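Local coordinates for protein putative amidohydrolase (Unidentified, PDB 3MKV) that probably acts as a zinc-dependent prolidase of the amidohydrolase superfamily, hydrolysing dipeptides that end in proline, at residues Phe102-Asp107 / Arg128-Gly133; Asp175-Ala180 / Arg218-Glu223; Val231-Tyr236 / Cys247-Ile252; Arg264-His269 / Ala317-Gly322. All blocks are in the same frame, centred on the assembly; numbering follows the deposited sequence.

All four contacts lie in the amidohydrolase TIM barrel and follow one another along the chain without overlap. Interactions 1 and 3 are parallel strand pairs, each closing a beta-alpha-beta unit; their centres are about 17 Å apart and they touch where Arg106 meets Thr251 and Leu232. Interaction 2 joins helices 174-187 and 214-225, and Val221 of the second helix packs on Val231 and Gly248 of interaction 3, centres about 14 Å apart. Interaction 4, about 12 Å from interaction 3 between centres, sets helix 260-269 against the segment that follows helix 307-317. Strand pairs of the inner barrel, one carrying zinc ligand His234, are backed by helices of the outer layer.

Interaction 1 (Phe102-Asp107 / Arg128-Gly133); sequences FTTVRD and RLFVSG
Thr103, Val105 and Asp107 alternate with Arg128 and Phe130 in a parallel ladder of backbone bonds. Arg128 N donates to Thr103 O, Val105 N to Arg128 O and Phe130 N to Val105 O, each at 2.9 Å, and Asp107 N to Phe130 O at 2.8 Å. Phe130 O also takes a CA-H...O contact from Arg106 CA.

Two side chains add polar links. Arg128 turns at chi3 (-55°), which folds the guanidinium round to Thr104, and NH1 reaches Thr104 OG1 at 2.7 Å, edge-on and within the guanidinium plane, though the N-H...O angle is only 134°. The same NH1 forms a salt bridge with Asp379, and NH2 one with Asp407. At the other end Ser132 OG donates to Asp107 O in the carbonyl plane, 2.7 Å away, and extends the link into the loop.

Apolar contacts fall on both faces. Val105 and Leu129 lie side by side and pack closely through Val105 CG2 and Leu129 CD2. On the side of Thr104 and Arg128, Thr104 CG2 meets Phe130 CD1 at 3.7 Å.

Helix 113-120 links the two strands in a beta-alpha-beta unit, with its Phe115 against Leu129, while strand 56-63 pairs with the far side of strand 102-107 and strand 232-235 brings Leu232 against Arg106 and Ser132.

Interaction 2 (Asp175-Ala180 / Arg218-Glu223); sequences DEVRRA and RAIVAE
Val177 and Arg178 of helix 174-187 meet Ala219, Ile220 and Glu223 of helix 214-225, two helices of the outer layer of the amidohydrolase TIM barrel. The short segments run nearly parallel, 23° apart with axes 8.9 Å from each other.

The inner part of the seam is apolar. Val177 CB sits 3.7 Å from Ile220 CG1, the two side chains crossing at about a right angle, and CD1 of the isoleucine follows along the same valine. Val177 CG2 also reaches Ala219 CB, at 4.3 Å. Ile220 also touches Ile194 and Val231, the latter just before strand 232-235.

Further out the contact turns polar. Arg178 is extended from CG to NE, while Glu223 bends at chi2 (-48°), which brings its carboxylate across the arginine stem: Glu223 OE2 lies 3.6 Å from Arg178 CG. The ion pair from Arg178 NE to OE2 is long, and the oxygen stands well out of the guanidinium plane, so charge alone acts there. Glu223 OE1 has a firmer partner in Arg182. Nearby, Arg178 packs on Ser213 of a neighbouring subunit.

A water bridges the two helices, accepting from Arg178 NE at 2.7 Å in the guanidinium plane and donating to both Ala219 O and Glu223 OE2.

Interaction 3 (Val231-Tyr236 / Cys247-Ile252); sequences VLAHAY and CGVRTI. With ZN (zinc ion), chain J; SO4 (sulfate ion), chain K; SO4 (sulfate ion), chain L.
Val231 O takes two backbone donors, Arg250 N at 3.0 Å in the carbonyl plane and, weakly, Thr251 N at 3.4 Å, and Ala233 N then donates to Thr251 O to start the parallel pairing of strands 232-235 and 251-254. Gly248 is the first residue to leave helix 238-246, in a Schellman motif, and a water joins Gly248 O to Val231 N.

Among the side chains Val249 is central: its CG1, anti to the backbone N (chi1 170°), rests 3.6 Å from Ala233 CB, and its CG2 meets Val231 CG1 at about a right angle. Ala235 CB and Ile252 CG2 continue this apolar row. Thr251 OG1 is hydrogen-bonded to Glu253 and Arg106. Arg250 NH2 bonds to O1 of one sulfate at 2.7 Å and NE to its O4, the ion lying at the guanidinium edge.

His234 projects away from the pairing and binds zinc through ND1 at 2.4 Å; His254 and carboxylated Lys193 complete the protein ligands. Its NE2 bonds to Gly198 O, and its ring stacks on His142. Tyr236 OH donates to O2 of a second sulfate at 2.7 Å, an oxygen also at the edge of the His234 ring.

Both ions probably come from the crystallisation liquor; even so, His142 and the Val200 and Ala201 backbone N also hold the second, consistent with a pocket able to hold an anionic group, perhaps the substrate carboxylate.

Interaction 4 (Arg264-His269 / Ala317-Gly322); sequences RLVAEH and AGVKMG
Between Ala267 and its partners Ala317 and Val319 no ring takes part; the contact is made of methyl groups and backbone. The flat group with a defined partner belongs to the helix itself: the His269 ring has Leu265 O at its edge, close to the ring plane, and ND1 donates to that oxygen at 3.0 Å. His269 N reaches the same carbonyl from the opposite face of its plane, so Leu265 O is gripped twice by one residue at the end of helix 260-269.

Across the contact, Ala267 CB lies over the end of helix 307-317, 3.5 Å from Ala317 O. Ala317 CB in turn approaches the first residue of 264-269, 4.0 Å from Arg264 N. Gly318 then leaves the helix with a positive phi (77°) in a Schellman motif, which turns the chain so that Val319 faces helix 260-269 before the segment runs off beside strand 272-274. Val266 CG1 and Val319 CG1 meet at 4.0 Å where the two side chains cross at a slant; both are anti to their own backbone N, chi1 170° and 171°. The other branch, Val319 CG2, is 4.2 Å from Ala267 CB.

Val273 of strand 272-274 touches both valines, and its backbone bonds to Lys320 and Gly322. Lys320 sends NZ to Gly270 O and makes a cation-pi contact with Tyr272.

No hydrogen bond links the two segments directly. Helix 260-269 packs on the turn after helix 307-317, where the chain heads back to pair with strand 272-274, an alpha-to-beta connection of the amidohydrolase TIM barrel.

Interaction 1 (Phe102-Asp107 / Arg128-Gly133)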
# COMPACT_ATOMS: atom_id res chain seq x y z
N PHE A 102 -32.83 -34.31 -8.71
CA PHE A 102 -32.09 -33.32 -9.47
C PHE A 102 -30.68 -33.81 -9.78
O PHE A 102 -29.81 -33.82 -8.91
CB PHE A 102 -32.11 -31.96 -8.77
CG PHE A 102 -33.48 -31.36 -8.69
CD1 PHE A 102 -33.97 -30.59 -9.74
CD2 PHE A 102 -34.29 -31.58 -7.59
CE1 PHE A 102 -35.24 -30.04 -9.68
CE2 PHE A 102 -35.56 -31.03 -7.52
CZ PHE A 102 -36.04 -30.25 -8.57
N THR A 103 -30.47 -34.22 -11.03
CA THR A 103 -29.21 -34.82 -11.43
C THR A 103 -28.25 -33.78 -11.96
O THR A 103 -27.04 -34.02 -12.05
CB THR A 103 -29.41 -35.99 -12.43
OG1 THR A 103 -30.31 -35.59 -13.47
CG2 THR A 103 -30.00 -37.19 -11.73
N THR A 104 -28.78 -32.62 -12.32
CA THR A 104 -27.94 -31.49 -12.69
C THR A 104 -28.52 -30.22 -12.07
O THR A 104 -29.74 -30.07 -11.97
CB THR A 104 -27.85 -31.29 -14.22
OG1 THR A 104 -27.23 -32.43 -14.83
CG2 THR A 104 -27.01 -30.05 -14.54
N VAL A 105 -27.64 -29.33 -11.63
CA VAL A 105 -28.07 -27.99 -11.23
C VAL A 105 -27.15 -26.90 -11.76
O VAL A 105 -25.95 -27.11 -11.97
CB VAL A 105 -28.18 -27.86 -9.71
CG1 VAL A 105 -29.34 -28.73 -9.19
CG2 VAL A 105 -26.84 -28.22 -9.03
N ARG A 106 -27.72 -25.72 -11.99
CA ARG A 106 -26.92 -24.55 -12.30
C ARG A 106 -26.88 -23.70 -11.06
O ARG A 106 -27.91 -23.23 -10.57
CB ARG A 106 -27.51 -23.75 -13.47
CG ARG A 106 -26.57 -22.68 -14.02
CD ARG A 106 -27.22 -21.93 -15.15
NE ARG A 106 -28.41 -21.21 -14.71
CZ ARG A 106 -29.01 -20.26 -15.42
NH1 ARG A 106 -28.51 -19.92 -16.60
NH2 ARG A 106 -30.09 -19.65 -14.95
N ASP A 107 -25.68 -23.51 -10.52
CA ASP A 107 -25.53 -22.70 -9.34
C ASP A 107 -25.37 -21.23 -9.75
O ASP A 107 -24.52 -20.89 -10.57
CB ASP A 107 -24.36 -23.17 -8.46
CG ASP A 107 -24.24 -22.36 -7.19
OD1 ASP A 107 -23.77 -21.21 -7.25
OD2 ASP A 107 -24.63 -22.87 -6.12
N ARG A 128 -24.70 -32.98 -10.75
CA ARG A 128 -23.69 -32.43 -11.62
C ARG A 128 -23.83 -30.92 -11.52
O ARG A 128 -24.94 -30.40 -11.50
CB ARG A 128 -23.92 -32.91 -13.05
CG ARG A 128 -23.09 -32.18 -14.08
CD ARG A 128 -23.42 -32.66 -15.47
NE ARG A 128 -23.28 -34.11 -15.61
CZ ARG A 128 -24.27 -34.97 -15.41
NH1 ARG A 128 -25.47 -34.53 -15.06
NH2 ARG A 128 -24.06 -36.28 -15.57
N LEU A 129 -22.70 -30.22 -11.43
CA LEU A 129 -22.72 -28.79 -11.11
C LEU A 129 -22.29 -27.91 -12.26
O LEU A 129 -21.21 -28.07 -12.81
CB LEU A 129 -21.84 -28.49 -9.90
CG LEU A 129 -22.25 -28.96 -8.50
CD1 LEU A 129 -21.30 -28.36 -7.47
CD2 LEU A 129 -23.67 -28.56 -8.18
N PHE A 130 -23.15 -26.98 -12.64
CA PHE A 130 -22.77 -25.91 -13.56
C PHE A 130 -22.69 -24.62 -12.75
O PHE A 130 -23.72 -24.02 -12.42
CB PHE A 130 -23.78 -25.77 -14.69
CG PHE A 130 -23.61 -26.79 -15.78
CD1 PHE A 130 -24.06 -28.09 -15.61
CD2 PHE A 130 -23.03 -26.44 -16.99
CE1 PHE A 130 -23.92 -29.02 -16.61
CE2 PHE A 130 -22.88 -27.37 -18.00
CZ PHE A 130 -23.32 -28.67 -17.81
N VAL A 131 -21.47 -24.20 -12.44
CA VAL A 131 -21.24 -23.14 -11.47
C VAL A 131 -20.95 -21.76 -12.09
O VAL A 131 -20.37 -21.65 -13.18
CB VAL A 131 -20.10 -23.53 -10.51
CG1 VAL A 131 -20.40 -24.90 -9.87
CG2 VAL A 131 -18.78 -23.56 -11.25
N SER A 132 -21.36 -20.73 -11.37
CA SER A 132 -21.18 -19.35 -11.79
C SER A 132 -19.96 -18.70 -11.13
O SER A 132 -19.54 -17.62 -11.55
CB SER A 132 -22.42 -18.53 -11.40
OG SER A 132 -23.54 -18.90 -12.18
N GLY A 133 -19.41 -19.34 -10.11
CA GLY A 133 -18.46 -18.69 -9.23
C GLY A 133 -19.19 -17.66 -8.38
O GLY A 133 -20.30 -17.91 -7.90
O HOH W 1 -21.66 -20.82 -8.85

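Interaction 2 (Asp175-Ala180 / Arg218-Glu223)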
# COMPACT_ATOMS: atom_id res chain seq x y z
N ASP A 175 -13.32 -1.86 -16.51
CA ASP A 175 -12.05 -2.53 -16.25
C ASP A 175 -12.21 -3.53 -15.11
O ASP A 175 -11.77 -4.67 -15.22
CB ASP A 175 -10.92 -1.53 -15.95
CG ASP A 175 -10.37 -0.90 -17.21
OD1 ASP A 175 -9.53 0.03 -17.09
OD2 ASP A 175 -10.76 -1.31 -18.33
N GLU A 176 -12.85 -3.11 -14.03
CA GLU A 176 -13.07 -4.00 -12.89
C GLU A 176 -13.92 -5.20 -13.26
O GLU A 176 -13.66 -6.31 -12.80
CB GLU A 176 -13.70 -3.25 -11.72
CG GLU A 176 -12.73 -2.46 -10.88
CD GLU A 176 -13.28 -2.10 -9.51
OE1 GLU A 176 -12.78 -1.12 -8.92
OE2 GLU A 176 -14.20 -2.80 -9.02
N VAL A 177 -14.93 -5.01 -14.10
CA VAL A 177 -15.84 -6.11 -14.43
C VAL A 177 -15.26 -7.03 -15.49
O VAL A 177 -15.62 -8.21 -15.56
CB VAL A 177 -17.26 -5.61 -14.84
CG1 VAL A 177 -17.82 -4.73 -13.76
CG2 VAL A 177 -17.23 -4.87 -16.18
N ARG A 178 -14.36 -6.51 -16.31
CA ARG A 178 -13.62 -7.38 -17.24
C ARG A 178 -12.68 -8.28 -16.46
O ARG A 178 -12.72 -9.49 -16.62
CB ARG A 178 -12.83 -6.55 -18.26
CG ARG A 178 -13.51 -6.43 -19.61
CD ARG A 178 -12.67 -5.62 -20.57
NE ARG A 178 -13.48 -5.23 -21.73
CZ ARG A 178 -13.20 -4.21 -22.54
NH1 ARG A 178 -14.00 -3.95 -23.56
NH2 ARG A 178 -12.13 -3.45 -22.33
N ARG A 179 -11.85 -7.68 -15.62
CA ARG A 179 -10.89 -8.45 -14.85
C ARG A 179 -11.59 -9.51 -13.99
O ARG A 179 -11.18 -10.66 -13.93
CB ARG A 179 -10.00 -7.53 -14.00
CG ARG A 179 -8.68 -8.19 -13.55
CD ARG A 179 -7.67 -7.17 -12.99
NE ARG A 179 -8.31 -5.94 -12.53
CZ ARG A 179 -8.20 -4.75 -13.14
NH1 ARG A 179 -7.45 -4.61 -14.23
NH2 ARG A 179 -8.84 -3.70 -12.65
N ALA A 180 -12.67 -9.10 -13.33
CA ALA A 180 -13.44 -10.00 -12.49
C ALA A 180 -13.93 -11.20 -13.28
O ALA A 180 -13.76 -12.34 -12.86
CB ALA A 180 -14.60 -9.25 -11.85
N ARG A 218 -22.52 -4.96 -21.19
CA ARG A 218 -21.98 -5.33 -22.50
C ARG A 218 -20.52 -5.80 -22.42
O ARG A 218 -20.13 -6.72 -23.13
CB ARG A 218 -22.14 -4.18 -23.51
CG ARG A 218 -23.59 -3.80 -23.79
CD ARG A 218 -23.73 -2.89 -25.02
NE ARG A 218 -23.52 -1.48 -24.68
CZ ARG A 218 -24.50 -0.61 -24.49
NH1 ARG A 218 -25.78 -0.97 -24.61
NH2 ARG A 218 -24.20 0.64 -24.17
N ALA A 219 -19.72 -5.18 -21.56
CA ALA A 219 -18.35 -5.69 -21.35
C ALA A 219 -18.37 -7.10 -20.75
O ALA A 219 -17.61 -7.96 -21.18
CB ALA A 219 -17.54 -4.76 -20.46
N ILE A 220 -19.24 -7.32 -19.77
CA ILE A 220 -19.34 -8.63 -19.12
C ILE A 220 -19.79 -9.72 -20.10
O ILE A 220 -19.19 -10.78 -20.17
CB ILE A 220 -20.28 -8.58 -17.87
CG1 ILE A 220 -19.66 -7.74 -16.75
CG2 ILE A 220 -20.52 -9.97 -17.34
CD1 ILE A 220 -20.66 -7.19 -15.73
N VAL A 221 -20.83 -9.44 -20.87
CA VAL A 221 -21.33 -10.38 -21.87
C VAL A 221 -20.26 -10.73 -22.93
O VAL A 221 -20.09 -11.89 -23.30
CB VAL A 221 -22.60 -9.84 -22.57
CG1 VAL A 221 -23.02 -10.76 -23.65
CG2 VAL A 221 -23.74 -9.64 -21.55
N ALA A 222 -19.53 -9.73 -23.42
CA ALA A 222 -18.47 -9.96 -24.40
C ALA A 222 -17.37 -10.85 -23.83
O ALA A 222 -16.92 -11.79 -24.48
CB ALA A 222 -17.89 -8.65 -24.86
N GLU A 223 -16.96 -10.58 -22.60
CA GLU A 223 -16.01 -11.43 -21.89
C GLU A 223 -16.45 -12.90 -21.79
O GLU A 223 -15.64 -13.80 -21.99
CB GLU A 223 -15.72 -10.88 -20.49
CG GLU A 223 -14.82 -9.67 -20.49
CD GLU A 223 -13.58 -9.86 -21.35
OE1 GLU A 223 -12.96 -10.94 -21.25
OE2 GLU A 223 -13.24 -8.94 -22.13
O HOH W 2 -15.27 -6.92 -22.80

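Interaction 3 (Val231-Tyr236 / Cys247-Ile252)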
# COMPACT_ATOMS: atom_id res chain seq x y z
N VAL A 231 -24.04 -15.11 -20.00
CA VAL A 231 -24.33 -14.40 -18.77
C VAL A 231 -25.79 -14.62 -18.36
O VAL A 231 -26.71 -14.55 -19.18
CB VAL A 231 -24.07 -12.88 -18.96
CG1 VAL A 231 -24.59 -12.07 -17.76
CG2 VAL A 231 -22.57 -12.60 -19.23
N LEU A 232 -26.01 -14.90 -17.08
CA LEU A 232 -27.37 -14.92 -16.55
C LEU A 232 -27.44 -13.74 -15.61
O LEU A 232 -26.43 -13.40 -14.98
CB LEU A 232 -27.69 -16.22 -15.82
CG LEU A 232 -26.81 -16.58 -14.61
CD1 LEU A 232 -27.63 -17.17 -13.48
CD2 LEU A 232 -25.67 -17.52 -15.02
N ALA A 233 -28.61 -13.11 -15.53
CA ALA A 233 -28.75 -11.86 -14.81
C ALA A 233 -29.99 -11.85 -13.97
O ALA A 233 -31.07 -12.14 -14.46
CB ALA A 233 -28.78 -10.70 -15.78
N HIS A 234 -29.82 -11.52 -12.70
CA HIS A 234 -30.93 -11.35 -11.78
C HIS A 234 -31.58 -10.00 -12.12
O HIS A 234 -30.89 -8.97 -12.16
CB HIS A 234 -30.38 -11.43 -10.35
CG HIS A 234 -31.19 -10.73 -9.31
ND1 HIS A 234 -31.75 -11.38 -8.24
CD2 HIS A 234 -31.47 -9.42 -9.13
CE1 HIS A 234 -32.38 -10.51 -7.46
NE2 HIS A 234 -32.22 -9.31 -7.99
N ALA A 235 -32.88 -10.01 -12.40
CA ALA A 235 -33.63 -8.80 -12.80
C ALA A 235 -35.13 -8.98 -12.58
O ALA A 235 -35.70 -9.99 -12.97
CB ALA A 235 -33.35 -8.46 -14.27
N TYR A 236 -35.77 -7.99 -11.96
CA TYR A 236 -37.21 -8.08 -11.66
C TYR A 236 -38.14 -7.28 -12.58
O TYR A 236 -39.14 -7.82 -13.07
CB TYR A 236 -37.47 -7.70 -10.21
CG TYR A 236 -37.07 -8.75 -9.20
CD1 TYR A 236 -37.55 -10.05 -9.30
CD2 TYR A 236 -36.24 -8.44 -8.13
CE1 TYR A 236 -37.20 -11.02 -8.38
CE2 TYR A 236 -35.88 -9.41 -7.20
CZ TYR A 236 -36.36 -10.70 -7.33
OH TYR A 236 -36.00 -11.66 -6.42
N CYS A 247 -28.45 -5.75 -23.88
CA CYS A 247 -27.01 -5.74 -23.67
C CYS A 247 -26.39 -7.10 -23.95
O CYS A 247 -25.17 -7.23 -24.00
CB CYS A 247 -26.66 -5.27 -22.26
SG CYS A 247 -26.99 -3.51 -21.99
N GLY A 248 -27.23 -8.11 -24.13
CA GLY A 248 -26.77 -9.41 -24.62
C GLY A 248 -26.90 -10.57 -23.64
O GLY A 248 -26.48 -11.68 -23.95
N VAL A 249 -27.48 -10.31 -22.47
CA VAL A 249 -27.67 -11.33 -21.45
C VAL A 249 -28.54 -12.48 -21.98
O VAL A 249 -29.57 -12.24 -22.59
CB VAL A 249 -28.33 -10.71 -20.22
CG1 VAL A 249 -28.77 -11.77 -19.25
CG2 VAL A 249 -27.39 -9.74 -19.55
N ARG A 250 -28.12 -13.73 -21.74
CA ARG A 250 -28.83 -14.90 -22.29
C ARG A 250 -29.99 -15.46 -21.43
O ARG A 250 -31.06 -15.79 -21.96
CB ARG A 250 -27.85 -16.02 -22.62
CG ARG A 250 -28.48 -17.24 -23.29
CD ARG A 250 -27.45 -17.95 -24.19
NE ARG A 250 -27.87 -19.31 -24.52
CZ ARG A 250 -27.93 -20.30 -23.64
NH1 ARG A 250 -27.61 -20.08 -22.38
NH2 ARG A 250 -28.34 -21.51 -24.02
N THR A 251 -29.79 -15.58 -20.13
CA THR A 251 -30.91 -15.98 -19.28
C THR A 251 -31.21 -14.93 -18.24
O THR A 251 -30.30 -14.29 -17.71
CB THR A 251 -30.76 -17.43 -18.65
OG1 THR A 251 -29.84 -17.41 -17.55
CG2 THR A 251 -30.29 -18.43 -19.69
N ILE A 252 -32.50 -14.74 -17.97
CA ILE A 252 -32.97 -13.80 -16.98
C ILE A 252 -33.54 -14.55 -15.79
O ILE A 252 -34.25 -15.54 -15.95
CB ILE A 252 -34.08 -12.92 -17.54
CG1 ILE A 252 -33.57 -12.06 -18.71
CG2 ILE A 252 -34.69 -12.08 -16.43
CD1 ILE A 252 -32.62 -10.94 -18.30
ZN ZN J . -31.35 -13.69 -7.63
S SO4 K . -33.67 -12.16 -3.97
O1 SO4 K . -34.76 -13.12 -3.81
O2 SO4 K . -34.17 -10.95 -4.61
O3 SO4 K . -33.13 -11.81 -2.65
O4 SO4 K . -32.62 -12.75 -4.80
S SO4 L . -29.60 -20.62 -27.64
O1 SO4 L . -29.46 -21.47 -26.47
O2 SO4 L . -29.25 -21.36 -28.83
O3 SO4 L . -30.98 -20.16 -27.73
O4 SO4 L . -28.70 -19.47 -27.53
O HOH W 3 -24.87 -13.85 -22.56

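Interaction 4 (Arg264-His269 / Ala317-Gly322)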
# COMPACT_ATOMS: atom_id res chain seq x y z
N ARG A 264 -42.47 -10.09 -24.59
CA ARG A 264 -42.34 -10.18 -26.03
C ARG A 264 -40.89 -10.01 -26.47
O ARG A 264 -40.40 -10.78 -27.28
CB ARG A 264 -43.24 -9.15 -26.73
CG ARG A 264 -44.68 -9.61 -26.94
CD ARG A 264 -45.38 -8.83 -28.07
NE ARG A 264 -45.56 -7.41 -27.74
CZ ARG A 264 -46.42 -6.97 -26.82
NH1 ARG A 264 -47.18 -7.82 -26.14
NH2 ARG A 264 -46.51 -5.67 -26.58
N LEU A 265 -40.23 -9.00 -25.92
CA LEU A 265 -38.85 -8.67 -26.31
C LEU A 265 -37.88 -9.81 -25.99
O LEU A 265 -36.99 -10.13 -26.79
CB LEU A 265 -38.41 -7.39 -25.60
CG LEU A 265 -36.98 -6.93 -25.87
CD1 LEU A 265 -36.90 -6.17 -27.19
CD2 LEU A 265 -36.49 -6.08 -24.71
N VAL A 266 -38.05 -10.41 -24.82
CA VAL A 266 -37.31 -11.63 -24.46
C VAL A 266 -37.51 -12.74 -25.50
O VAL A 266 -36.55 -13.32 -26.00
CB VAL A 266 -37.76 -12.16 -23.09
CG1 VAL A 266 -37.17 -13.53 -22.83
CG2 VAL A 266 -37.37 -11.18 -22.00
N ALA A 267 -38.78 -13.03 -25.80
CA ALA A 267 -39.11 -14.06 -26.79
C ALA A 267 -38.42 -13.80 -28.11
O ALA A 267 -37.86 -14.71 -28.72
CB ALA A 267 -40.61 -14.12 -27.00
N GLU A 268 -38.47 -12.55 -28.54
CA GLU A 268 -37.95 -12.15 -29.84
C GLU A 268 -36.43 -12.23 -29.89
O GLU A 268 -35.86 -12.44 -30.95
CB GLU A 268 -38.40 -10.74 -30.16
CG GLU A 268 -37.76 -10.17 -31.41
CD GLU A 268 -37.55 -8.67 -31.33
OE1 GLU A 268 -38.25 -8.03 -30.51
OE2 GLU A 268 -36.69 -8.15 -32.07
N HIS A 269 -35.78 -12.03 -28.75
CA HIS A 269 -34.32 -12.08 -28.68
C HIS A 269 -33.80 -13.50 -28.53
O HIS A 269 -32.62 -13.75 -28.70
CB HIS A 269 -33.81 -11.24 -27.52
CG HIS A 269 -33.53 -9.82 -27.89
ND1 HIS A 269 -34.52 -8.87 -28.00
CD2 HIS A 269 -32.37 -9.18 -28.15
CE1 HIS A 269 -33.98 -7.71 -28.32
NE2 HIS A 269 -32.67 -7.87 -28.42
N ALA A 317 -46.59 -14.93 -24.21
CA ALA A 317 -45.57 -14.35 -25.07
C ALA A 317 -44.72 -15.39 -25.80
O ALA A 317 -43.99 -15.07 -26.75
CB ALA A 317 -44.68 -13.43 -24.25
N GLY A 318 -44.80 -16.64 -25.36
CA GLY A 318 -43.99 -17.70 -25.95
C GLY A 318 -42.56 -17.65 -25.46
O GLY A 318 -41.62 -18.02 -26.17
N VAL A 319 -42.39 -17.17 -24.23
CA VAL A 319 -41.07 -17.15 -23.60
C VAL A 319 -40.62 -18.54 -23.17
O VAL A 319 -41.31 -19.23 -22.41
CB VAL A 319 -41.04 -16.20 -22.39
CG1 VAL A 319 -39.73 -16.35 -21.63
CG2 VAL A 319 -41.23 -14.77 -22.85
N LYS A 320 -39.47 -18.96 -23.68
CA LYS A 320 -38.80 -20.16 -23.20
C LYS A 320 -38.47 -20.03 -21.70
O LYS A 320 -37.63 -19.20 -21.30
CB LYS A 320 -37.53 -20.41 -24.03
CG LYS A 320 -37.81 -20.93 -25.43
CD LYS A 320 -36.88 -20.35 -26.49
CE LYS A 320 -35.42 -20.70 -26.26
NZ LYS A 320 -34.50 -19.78 -26.99
N MET A 321 -39.14 -20.84 -20.88
CA MET A 321 -38.97 -20.81 -19.43
C MET A 321 -38.20 -22.03 -18.92
O MET A 321 -38.45 -23.15 -19.34
CB MET A 321 -40.33 -20.73 -18.73
CG MET A 321 -40.95 -19.35 -18.77
SD MET A 321 -42.47 -19.23 -17.82
CE MET A 321 -43.65 -19.89 -18.99
N GLY A 322 -37.27 -21.79 -18.00
CA GLY A 322 -36.51 -22.87 -17.39
C GLY A 322 -37.01 -23.10 -15.98
O GLY A 322 -37.86 -22.38 -15.49